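Local coordinates for protein carboxylesterase (Uncultured bacterium, PDB 5GMX) that hydrolyses carboxylic esters as a family VIII carboxylesterase with a beta-lactamase-like fold, and also shows activity toward oxyimino cephalosporins, at residues I5-G9 / R19-A23; A39-E43 / N284-G289; T65-S71 / G265-N271; A114-S118 / F165-A169. The contacts are given in a common frame with arbitrary orientation. Residues are numbered along the deposited sequence.

Interaction 1: residues I5-G9 / R19-A23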
loop_
_atom_site.group_PDB
_atom_site.type_symbol
_atom_site.label_atom_id
_atom_site.label_comp_id
_atom_site.label_asym_id
_atom_site.label_seq_id
_atom_site.Cartn_x
_atom_site.Cartn_y
_atom_site.Cartn_z
ATOM N N ILE A 5 -20.083 -16.805 11.955
ATOM C CA ILE A 5 -20.721 -15.505 11.765
ATOM C C ILE A 5 -21.314 -15.400 10.364
ATOM O O ILE A 5 -20.873 -16.094 9.446
ATOM C CB ILE A 5 -19.728 -14.379 12.008
ATOM N N GLU A 6 -22.304 -14.529 10.202
ATOM C CA GLU A 6 -22.955 -14.341 8.907
ATOM C C GLU A 6 -22.296 -13.238 8.065
ATOM O O GLU A 6 -22.116 -12.111 8.520
ATOM C CB GLU A 6 -24.442 -14.035 9.099
ATOM C CG GLU A 6 -25.218 -13.796 7.803
ATOM C CD GLU A 6 -25.328 -15.040 6.928
ATOM O OE1 GLU A 6 -24.982 -16.144 7.403
ATOM O OE2 GLU A 6 -25.771 -14.915 5.762
ATOM N N ILE A 7 -21.950 -13.578 6.829
ATOM C CA ILE A 7 -21.309 -12.649 5.905
ATOM C C ILE A 7 -22.287 -11.588 5.393
ATOM O O ILE A 7 -23.390 -11.908 4.936
ATOM C CB ILE A 7 -20.705 -13.414 4.702
ATOM C CG1 ILE A 7 -19.665 -14.417 5.195
ATOM C CG2 ILE A 7 -20.081 -12.469 3.697
ATOM C CD1 ILE A 7 -18.602 -13.796 6.063
ATOM N N GLN A 8 -21.872 -10.325 5.495
ATOM C CA GLN A 8 -22.657 -9.189 5.020
ATOM C C GLN A 8 -22.121 -8.669 3.689
ATOM O O GLN A 8 -20.927 -8.809 3.387
ATOM C CB GLN A 8 -22.623 -8.050 6.037
ATOM C CG GLN A 8 -23.012 -8.410 7.452
ATOM C CD GLN A 8 -24.497 -8.574 7.607
ATOM O OE1 GLN A 8 -25.247 -7.607 7.488
ATOM N NE2 GLN A 8 -24.939 -9.798 7.874
ATOM N N GLY A 9 -22.988 -8.024 2.917
ATOM C CA GLY A 9 -22.557 -7.359 1.702
ATOM C C GLY A 9 -23.234 -7.867 0.452
ATOM O O GLY A 9 -24.307 -8.462 0.524
ATOM N N ARG A 19 -17.425 -15.630 -2.270
ATOM C CA ARG A 19 -18.166 -15.399 -1.039
ATOM C C ARG A 19 -17.918 -16.554 -0.080
ATOM O O ARG A 19 -17.559 -16.339 1.091
ATOM C CB ARG A 19 -19.662 -15.256 -1.316
ATOM C CG ARG A 19 -20.479 -14.912 -0.078
ATOM C CD ARG A 19 -21.962 -14.837 -0.392
ATOM N NE ARG A 19 -22.739 -14.333 0.737
ATOM C CZ ARG A 19 -22.950 -15.003 1.870
ATOM N NH1 ARG A 19 -22.436 -16.219 2.045
ATOM N NH2 ARG A 19 -23.672 -14.451 2.836
ATOM N N ASP A 20 -18.033 -17.773 -0.610
ATOM C CA ASP A 20 -17.813 -18.972 0.188
ATOM C C ASP A 20 -16.415 -18.970 0.790
ATOM O O ASP A 20 -16.262 -19.166 2.002
ATOM C CB ASP A 20 -18.041 -20.234 -0.652
ATOM C CG ASP A 20 -19.494 -20.378 -1.116
ATOM O OD1 ASP A 20 -20.390 -19.769 -0.486
ATOM O OD2 ASP A 20 -19.745 -21.104 -2.105
ATOM N N ALA A 21 -15.407 -18.678 -0.032
ATOM C CA ALA A 21 -14.037 -18.673 0.471
ATOM C C ALA A 21 -13.928 -17.663 1.610
ATOM O O ALA A 21 -13.368 -17.972 2.667
ATOM C CB ALA A 21 -13.052 -18.358 -0.631
ATOM N N PHE A 22 -14.525 -16.485 1.418
ATOM C CA PHE A 22 -14.463 -15.452 2.443
ATOM C C PHE A 22 -15.040 -16.028 3.742
ATOM O O PHE A 22 -14.375 -16.019 4.794
ATOM C CB PHE A 22 -15.214 -14.194 1.986
ATOM C CG PHE A 22 -15.027 -13.000 2.889
ATOM C CD1 PHE A 22 -13.780 -12.417 3.034
ATOM C CD2 PHE A 22 -16.101 -12.440 3.556
ATOM C CE1 PHE A 22 -13.602 -11.315 3.854
ATOM C CE2 PHE A 22 -15.926 -11.339 4.383
ATOM C CZ PHE A 22 -14.679 -10.775 4.530
ATOM N N ALA A 23 -16.235 -16.614 3.637
ATOM C CA ALA A 23 -16.932 -17.140 4.809
ATOM C C ALA A 23 -16.102 -18.242 5.434
ATOM O O ALA A 23 -16.035 -18.361 6.661
ATOM C CB ALA A 23 -18.321 -17.661 4.431
#
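Segment 5-9 is extended, its backbone running past one turn of helix 16-27, and the two backbones come closest where the CA atoms of Ile7 and Ala23 lie 6.4 Å apart. Within the helix Ala23 N donates to Arg19 O at 2.9 Å. The contact buries 236 Å², of which Ile7 supplies the largest part. Its CA-CB bond points at the helix, and with both chi angles in m the side chain spreads over two consecutive helix residues: Ile7 CG1 lies 3.6 Å from Ala23 CB, and Ile7 CD1 reaches Phe22 CD2 at 3.8 Å. Arg19, all-trans from chi1 to chi3, stretches out from the helix so that its guanidinium lies with one face over Ile7 CB, 3.7 Å from Arg19 NH2. Glu6 starts out pointing away but bends back to the edge of the same group, forming a long salt bridge, Glu6 OE2 to Arg19 NH2, at 3.6 Å. The ion pair lies beside the buried side chains of Ile7 and Phe22. Leu48 of strand 43-51 touches Ile7, Arg19 and Phe22, and Gln8 shares backbone hydrogen bonding with Trp49. The arrangement joins the N-terminal chain, about to enter edge strand 10-11, to the helix packed on the large antiparallel sheet, consistent with the alpha/beta domain of serine beta-lactamase-like enzymes.

Interaction 2: residues A39-E43 / N284-G289; sequences AIEGE and NGGTLG
A two-residue beta hairpin, joining strands 33-40 and 43-51 of the large antiparallel sheet, meets the glycine-rich turn after helix 272-283. Ile40 to Glu43 form a type I' turn, with Glu41 at phi/psi 50/41° and Gly42 at 86/11°; Ile40 N donates to Glu43 O at 2.9 Å and Glu43 N to Ile40 O at 3.0 Å. Gly42 buries most, its CA 4.3 Å from Leu288 CA. A CB here would clash with Asn284 ND2, which lies 3.3 Å from Gly42 CA. Asn284 leaves the helix at -102/29°; with chi1 t its amide faces the hairpin, ND2 donating to Thr287 O at 3.0 Å while OD1 accepts from Arg356. Gly285 and Gly286, both at positive phi, lead into the short strand 287-288. Leu288, chi1 t and chi2 m, brings CD2 to 3.3 Å from Gly42 O and 4.5 Å from Ala39 CB. One hydrogen bond joins the backbones: Gly289 N donates to Gly42 O at 2.8 Å, with an angle of 152°.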
loop_
_atom_site.group_PDB
_atom_site.type_symbol
_atom_site.label_atom_id
_atom_site.label_comp_id
_atom_site.label_asym_id
_atom_site.label_seq_id
_atom_site.Cartn_x
_atom_site.Cartn_y
_atom_site.Cartn_z
ATOM N N ALA A 39 -13.124 -6.081 -7.983
ATOM C CA ALA A 39 -13.587 -5.322 -9.130
ATOM C C ALA A 39 -13.241 -6.056 -10.416
ATOM O O ALA A 39 -12.145 -6.597 -10.564
ATOM C CB ALA A 39 -12.989 -3.920 -9.136
ATOM N N ILE A 40 -14.200 -6.092 -11.333
ATOM C CA ILE A 40 -14.011 -6.684 -12.646
ATOM C C ILE A 40 -14.446 -5.673 -13.704
ATOM O O ILE A 40 -15.539 -5.092 -13.614
ATOM C CB ILE A 40 -14.809 -8.005 -12.808
ATOM C CG1 ILE A 40 -14.327 -9.050 -11.804
ATOM C CG2 ILE A 40 -14.643 -8.575 -14.216
ATOM C CD1 ILE A 40 -12.936 -9.586 -12.118
ATOM N N GLU A 41 -13.564 -5.441 -14.671
ATOM C CA GLU A 41 -13.846 -4.571 -15.810
ATOM C C GLU A 41 -14.411 -3.216 -15.400
ATOM O O GLU A 41 -15.330 -2.712 -16.026
ATOM C CB GLU A 41 -14.806 -5.273 -16.777
ATOM C CG GLU A 41 -14.182 -6.487 -17.458
ATOM C CD GLU A 41 -15.086 -7.143 -18.496
ATOM O OE1 GLU A 41 -16.083 -6.514 -18.922
ATOM O OE2 GLU A 41 -14.778 -8.288 -18.903
ATOM N N GLY A 42 -13.856 -2.641 -14.337
ATOM C CA GLY A 42 -14.207 -1.296 -13.941
ATOM C C GLY A 42 -15.426 -1.193 -13.051
ATOM O O GLY A 42 -15.921 -0.090 -12.818
ATOM N N GLU A 43 -15.911 -2.322 -12.538
ATOM C CA GLU A 43 -17.033 -2.268 -11.604
ATOM C C GLU A 43 -16.803 -3.173 -10.401
ATOM O O GLU A 43 -16.304 -4.289 -10.546
ATOM C CB GLU A 43 -18.338 -2.674 -12.313
ATOM C CG GLU A 43 -18.718 -1.821 -13.544
ATOM C CD GLU A 43 -19.072 -0.359 -13.220
ATOM O OE1 GLU A 43 -19.264 -0.013 -12.033
ATOM O OE2 GLU A 43 -19.150 0.455 -14.170
ATOM N N ASN A 284 -8.278 -1.856 -14.942
ATOM C CA ASN A 284 -9.182 -1.591 -16.059
ATOM C C ASN A 284 -8.674 -0.474 -16.972
ATOM O O ASN A 284 -9.459 0.248 -17.594
ATOM C CB ASN A 284 -10.579 -1.254 -15.537
ATOM C CG ASN A 284 -11.629 -1.287 -16.626
ATOM O OD1 ASN A 284 -11.644 -2.198 -17.452
ATOM N ND2 ASN A 284 -12.513 -0.291 -16.637
ATOM N N GLY A 285 -7.357 -0.324 -17.046
ATOM C CA GLY A 285 -6.773 0.689 -17.907
ATOM C C GLY A 285 -6.887 2.103 -17.363
ATOM O O GLY A 285 -6.735 3.071 -18.101
ATOM N N GLY A 286 -7.174 2.238 -16.077
ATOM C CA GLY A 286 -7.160 3.552 -15.456
ATOM C C GLY A 286 -8.544 4.100 -15.164
ATOM O O GLY A 286 -8.679 5.243 -14.745
ATOM N N THR A 287 -9.568 3.278 -15.375
ATOM C CA THR A 287 -10.950 3.713 -15.225
ATOM C C THR A 287 -11.775 2.798 -14.315
ATOM O O THR A 287 -11.697 1.571 -14.393
ATOM C CB THR A 287 -11.647 3.794 -16.609
ATOM O OG1 THR A 287 -10.873 4.627 -17.487
ATOM C CG2 THR A 287 -13.064 4.357 -16.483
ATOM N N LEU A 288 -12.580 3.420 -13.462
ATOM C CA LEU A 288 -13.509 2.712 -12.592
ATOM C C LEU A 288 -14.867 3.408 -12.659
ATOM O O LEU A 288 -14.964 4.604 -12.395
ATOM C CB LEU A 288 -12.961 2.676 -11.159
ATOM C CG LEU A 288 -13.416 1.714 -10.051
ATOM C CD1 LEU A 288 -14.696 2.154 -9.422
ATOM C CD2 LEU A 288 -13.534 0.284 -10.554
ATOM N N GLY A 289 -15.905 2.653 -13.019
ATOM C CA GLY A 289 -17.253 3.191 -13.126
ATOM C C GLY A 289 -17.348 4.428 -13.998
ATOM O O GLY A 289 -18.054 5.375 -13.667
#

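Interaction 3: residues T65-S71 / G265-N271; sequences TLINTYS and GANGQGN. With PMS (phenylmethanesulfonic acid), chain C.
Ser71 is covalently sulfonylated: Ser71 OG is bonded to PMS S at 1.5 Å. Ser71 N donates a weak 3.0 Å hydrogen bond to PMS O1S. Tyr70 takes phi/psi 48/-131°, and its CA makes a CA-H...O contact of 3.1 Å to Ala266 O. Segments 65-71 and 265-271 run antiparallel, 151° apart. Ile67 and Gly270 form a hydrogen-bonded pair (Ile67 N to Gly270 O 2.9 Å, Gly270 N to Ile67 O 3.0 Å); Asn68 and Gln269 are a non-hydrogen-bonded pair, CA atoms 4.6 Å apart. Strand 67-68 is an edge of a three-stranded sheet and runs on to Ser71, probably the serine of an SxxK motif, as in class C beta-lactamases. Thr69 N donates to Gly268 O at 2.9 Å. Asn68, chi1 t, sends ND2 to Ala266 O at 3.1 Å; its OD1 accepts from Trp258 and, weakly, from Gln269 NE2 at 3.0 Å. At the far end Asn271, N-cap of helix 272-283, donates from ND2 to Thr65 O at 3.2 Å and also to Asp200.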
loop_
_atom_site.group_PDB
_atom_site.type_symbol
_atom_site.label_atom_id
_atom_site.label_comp_id
_atom_site.label_asym_id
_atom_site.label_seq_id
_atom_site.Cartn_x
_atom_site.Cartn_y
_atom_site.Cartn_z
ATOM N N THR A 65 -16.446 0.173 8.215
ATOM C CA THR A 65 -15.372 -0.047 9.181
ATOM C C THR A 65 -13.996 0.075 8.510
ATOM O O THR A 65 -13.788 -0.412 7.398
ATOM C CB THR A 65 -15.519 -1.428 9.870
ATOM O OG1 THR A 65 -16.695 -1.422 10.688
ATOM C CG2 THR A 65 -14.314 -1.742 10.749
ATOM N N LEU A 66 -13.078 0.762 9.186
ATOM C CA LEU A 66 -11.709 0.949 8.703
ATOM C C LEU A 66 -10.678 0.218 9.571
ATOM O O LEU A 66 -10.905 -0.015 10.754
ATOM C CB LEU A 66 -11.355 2.438 8.671
ATOM C CG LEU A 66 -12.262 3.337 7.828
ATOM C CD1 LEU A 66 -12.028 4.770 8.224
ATOM C CD2 LEU A 66 -11.987 3.134 6.341
ATOM N N ILE A 67 -9.533 -0.105 8.982
ATOM C CA ILE A 67 -8.431 -0.723 9.718
ATOM C C ILE A 67 -7.096 -0.261 9.127
ATOM O O ILE A 67 -7.012 0.072 7.940
ATOM C CB ILE A 67 -8.521 -2.281 9.688
ATOM C CG1 ILE A 67 -7.624 -2.926 10.752
ATOM C CG2 ILE A 67 -8.212 -2.828 8.301
ATOM C CD1 ILE A 67 -7.961 -2.530 12.192
ATOM N N ASN A 68 -6.064 -0.211 9.960
ATOM C CA ASN A 68 -4.715 0.052 9.476
ATOM C C ASN A 68 -4.300 -1.027 8.478
ATOM O O ASN A 68 -4.477 -2.218 8.731
ATOM C CB ASN A 68 -3.736 0.116 10.643
ATOM C CG ASN A 68 -2.414 0.746 10.262
ATOM O OD1 ASN A 68 -2.243 1.954 10.383
ATOM N ND2 ASN A 68 -1.476 -0.068 9.792
ATOM N N THR A 69 -3.758 -0.620 7.338
ATOM C CA THR A 69 -3.404 -1.583 6.294
ATOM C C THR A 69 -1.897 -1.760 6.126
ATOM O O THR A 69 -1.458 -2.508 5.257
ATOM C CB THR A 69 -3.987 -1.170 4.935
ATOM O OG1 THR A 69 -3.466 0.113 4.564
ATOM C CG2 THR A 69 -5.519 -1.101 5.002
ATOM N N TYR A 70 -1.116 -1.077 6.960
ATOM C CA TYR A 70 0.344 -1.141 6.900
ATOM C C TYR A 70 0.871 -0.949 5.480
ATOM O O TYR A 70 0.443 -0.027 4.800
ATOM C CB TYR A 70 0.834 -2.452 7.511
ATOM C CG TYR A 70 0.591 -2.465 9.001
ATOM C CD1 TYR A 70 1.429 -1.766 9.859
ATOM C CD2 TYR A 70 -0.502 -3.131 9.544
ATOM C CE1 TYR A 70 1.205 -1.747 11.222
ATOM C CE2 TYR A 70 -0.736 -3.121 10.909
ATOM C CZ TYR A 70 0.125 -2.430 11.741
ATOM O OH TYR A 70 -0.097 -2.415 13.097
ATOM N N SER A 71 1.767 -1.815 5.016
ATOM C CA SER A 71 2.461 -1.550 3.752
ATOM C C SER A 71 1.575 -1.648 2.513
ATOM O O SER A 71 2.015 -1.336 1.408
ATOM C CB SER A 71 3.654 -2.483 3.598
ATOM O OG SER A 71 4.574 -2.275 4.661
ATOM N N GLY A 265 4.030 4.972 4.293
ATOM C CA GLY A 265 4.593 3.642 4.172
ATOM C C GLY A 265 3.811 2.607 4.975
ATOM O O GLY A 265 3.984 1.407 4.772
ATOM N N ALA A 266 2.952 3.052 5.892
ATOM C CA ALA A 266 2.413 2.118 6.880
ATOM C C ALA A 266 1.092 2.478 7.570
ATOM O O ALA A 266 0.556 1.644 8.294
ATOM C CB ALA A 266 3.471 1.879 7.957
ATOM N N ASN A 267 0.553 3.677 7.390
ATOM C CA ASN A 267 -0.582 4.022 8.243
ATOM C C ASN A 267 -1.898 4.290 7.520
ATOM O O ASN A 267 -2.787 4.951 8.057
ATOM C CB ASN A 267 -0.219 5.213 9.140
ATOM C CG ASN A 267 -0.505 6.555 8.506
ATOM O OD1 ASN A 267 -0.364 6.746 7.291
ATOM N ND2 ASN A 267 -0.917 7.507 9.343
ATOM N N GLY A 268 -2.042 3.744 6.323
ATOM C CA GLY A 268 -3.287 3.894 5.602
ATOM C C GLY A 268 -4.429 3.277 6.384
ATOM O O GLY A 268 -4.302 2.164 6.879
ATOM N N GLN A 269 -5.523 4.021 6.537
ATOM C CA GLN A 269 -6.731 3.492 7.151
ATOM C C GLN A 269 -7.728 3.198 6.040
ATOM O O GLN A 269 -8.160 4.108 5.331
ATOM C CB GLN A 269 -7.341 4.480 8.162
ATOM C CG GLN A 269 -6.370 5.043 9.182
ATOM C CD GLN A 269 -5.849 3.973 10.115
ATOM O OE1 GLN A 269 -6.628 3.266 10.754
ATOM N NE2 GLN A 269 -4.522 3.817 10.167
ATOM N N GLY A 270 -8.116 1.936 5.898
ATOM C CA GLY A 270 -8.967 1.566 4.791
ATOM C C GLY A 270 -9.668 0.245 4.994
ATOM O O GLY A 270 -9.650 -0.328 6.084
ATOM N N ASN A 271 -10.328 -0.211 3.941
ATOM C CA ASN A 271 -10.955 -1.527 3.940
ATOM C C ASN A 271 -10.837 -2.148 2.558
ATOM O O ASN A 271 -10.322 -1.509 1.634
ATOM C CB ASN A 271 -12.421 -1.430 4.369
ATOM C CG ASN A 271 -13.182 -0.356 3.609
ATOM O OD1 ASN A 271 -13.062 -0.240 2.388
ATOM N ND2 ASN A 271 -13.968 0.438 4.329
HETATM C C PMS C . 5.330 -1.948 7.044
HETATM S S PMS C . 4.725 -3.130 5.859
HETATM C C1 PMS C . 6.222 -2.586 8.095
HETATM C C2 PMS C . 5.680 -3.040 9.290
HETATM C C3 PMS C . 6.495 -3.619 10.253
HETATM C C4 PMS C . 7.857 -3.742 10.027
HETATM C C5 PMS C . 8.403 -3.287 8.836
HETATM C C6 PMS C . 7.587 -2.708 7.876
HETATM O O2S PMS C . 5.661 -4.290 5.601
HETATM O O1S PMS C . 3.509 -3.856 6.385
HETATM O O HOH W 1 -6.465 0.778 12.856
#

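Interaction 4: residues A114-S118 / F165-A169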
loop_
_atom_site.group_PDB
_atom_site.type_symbol
_atom_site.label_atom_id
_atom_site.label_comp_id
_atom_site.label_asym_id
_atom_site.label_seq_id
_atom_site.Cartn_x
_atom_site.Cartn_y
_atom_site.Cartn_z
ATOM N N ALA A 114 12.871 6.626 -10.495
ATOM C CA ALA A 114 12.643 5.190 -10.650
ATOM C C ALA A 114 13.437 4.373 -9.622
ATOM O O ALA A 114 12.925 3.397 -9.076
ATOM C CB ALA A 114 13.002 4.743 -12.072
ATOM N N GLN A 115 14.673 4.786 -9.341
ATOM C CA GLN A 115 15.490 4.106 -8.330
ATOM C C GLN A 115 14.972 4.325 -6.903
ATOM O O GLN A 115 14.964 3.402 -6.089
ATOM C CB GLN A 115 16.948 4.564 -8.421
ATOM C CG GLN A 115 17.680 4.042 -9.639
ATOM C CD GLN A 115 19.073 4.643 -9.779
ATOM O OE1 GLN A 115 19.367 5.698 -9.218
ATOM N NE2 GLN A 115 19.934 3.968 -10.530
ATOM N N LEU A 116 14.567 5.555 -6.598
ATOM C CA LEU A 116 13.964 5.868 -5.307
ATOM C C LEU A 116 12.708 5.016 -5.070
ATOM O O LEU A 116 12.507 4.473 -3.983
ATOM C CB LEU A 116 13.600 7.358 -5.227
ATOM C CG LEU A 116 13.115 7.915 -3.885
ATOM C CD1 LEU A 116 14.272 8.102 -2.925
ATOM C CD2 LEU A 116 12.339 9.213 -4.055
ATOM N N LEU A 117 11.869 4.901 -6.094
ATOM C CA LEU A 117 10.599 4.184 -5.960
ATOM C C LEU A 117 10.745 2.670 -5.952
ATOM O O LEU A 117 9.801 1.978 -5.580
ATOM C CB LEU A 117 9.646 4.575 -7.086
ATOM C CG LEU A 117 9.012 5.946 -6.925
ATOM C CD1 LEU A 117 8.261 6.293 -8.190
ATOM C CD2 LEU A 117 8.066 5.883 -5.748
ATOM N N SER A 118 11.915 2.164 -6.354
ATOM C CA SER A 118 12.169 0.723 -6.344
ATOM C C SER A 118 13.127 0.311 -5.231
ATOM O O SER A 118 13.739 -0.759 -5.300
ATOM C CB SER A 118 12.713 0.249 -7.697
ATOM O OG SER A 118 13.859 0.986 -8.092
ATOM N N PHE A 165 9.416 4.870 3.042
ATOM C CA PHE A 165 9.075 4.903 1.603
ATOM C C PHE A 165 8.028 5.976 1.284
ATOM O O PHE A 165 8.151 6.720 0.303
ATOM C CB PHE A 165 8.570 3.529 1.135
ATOM C CG PHE A 165 8.072 3.500 -0.297
ATOM C CD1 PHE A 165 8.954 3.296 -1.342
ATOM C CD2 PHE A 165 6.724 3.634 -0.589
ATOM C CE1 PHE A 165 8.504 3.258 -2.655
ATOM C CE2 PHE A 165 6.270 3.595 -1.898
ATOM C CZ PHE A 165 7.164 3.403 -2.930
ATOM N N GLY A 166 6.996 6.038 2.123
ATOM C CA GLY A 166 5.905 6.973 1.943
ATOM C C GLY A 166 6.355 8.418 2.005
ATOM O O GLY A 166 5.851 9.263 1.265
ATOM N N HIS A 167 7.323 8.700 2.877
ATOM C CA HIS A 167 7.855 10.050 3.008
ATOM C C HIS A 167 8.684 10.496 1.802
ATOM O O HIS A 167 8.554 11.635 1.356
ATOM C CB HIS A 167 8.710 10.170 4.271
ATOM C CG HIS A 167 7.907 10.377 5.519
ATOM N ND1 HIS A 167 7.310 9.340 6.198
ATOM C CD2 HIS A 167 7.582 11.507 6.191
ATOM C CE1 HIS A 167 6.664 9.817 7.248
ATOM N NE2 HIS A 167 6.809 11.130 7.265
ATOM N N ILE A 168 9.549 9.627 1.284
ATOM C CA ILE A 168 10.407 10.040 0.175
ATOM C C ILE A 168 9.611 10.101 -1.138
ATOM O O ILE A 168 9.714 11.088 -1.909
ATOM C CB ILE A 168 11.648 9.121 0.037
ATOM C CG1 ILE A 168 11.241 7.653 -0.097
ATOM C CG2 ILE A 168 12.562 9.290 1.244
ATOM C CD1 ILE A 168 12.416 6.681 -0.045
ATOM N N ALA A 169 8.798 9.071 -1.378
ATOM C CA ALA A 169 7.912 9.074 -2.541
ATOM C C ALA A 169 6.982 10.289 -2.487
ATOM O O ALA A 169 6.862 11.077 -3.447
ATOM C CB ALA A 169 7.099 7.781 -2.595
#
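Two helix ends pack in the helical part of this beta-lactamase-like fold: the last turn of helix 113-117 lies against the first turn of helix 165-175, with the CA atoms of Leu117 and Ala169 6.5 Å apart. The surfaces mesh through apolar side chains of unequal size. Leu116 is the larger bump on its helix; with chi1 t it points straight at the other helix and meets Ile168 tip to tip, Leu116 CD1 to Ile168 CD1 at 3.7 Å, while Leu116 CD2 comes within 4.4 Å of Ala169 N. Leu117, chi1 m and chi2 t, fills the hollow between Phe165 and the small Ala169 with its CD2 methyl, 3.8 Å from Ala169 CB and 3.9 Å from Phe165 CZ. Every residue that touches is buried. Phe103 also covers Leu116, Val81 of helix 72-86 packs on Leu117, and Leu145 of helix 138-146 adjoins Ile168. Phe165 touches Lys74, a residue of the PMS pocket and of a probable SxxK motif, and its ring also meets that of His119; its side chain is about 9 Å from the bound PMS. The ring turns an edge to the end of the shorter helix, placing Phe165 CE1 3.4 Å from Leu117 O.

How the interactions relate
From the N terminus, interaction 1 closes first, a short loop of nine residues that holds the leading chain against helix 16-27. The chain then enters strand 33-40, whose hairpin opens interaction 2, the widest loop, closed after 240 residues by the turn at 284-289. Nested within it is interaction 3, with 193 residues between its segments, and inside that lies interaction 4, with 46; none cross. Interactions 1 and 2 border the large sheet; interaction 3 pairs two strands of the small sheet and carries Ser71 of the PMS pocket, its nearest atoms about 4 Å from interaction 4, which packs helix 113-117 on helix 165-175. Interactions 1 and 4 lie on opposite sides of the chain's centre.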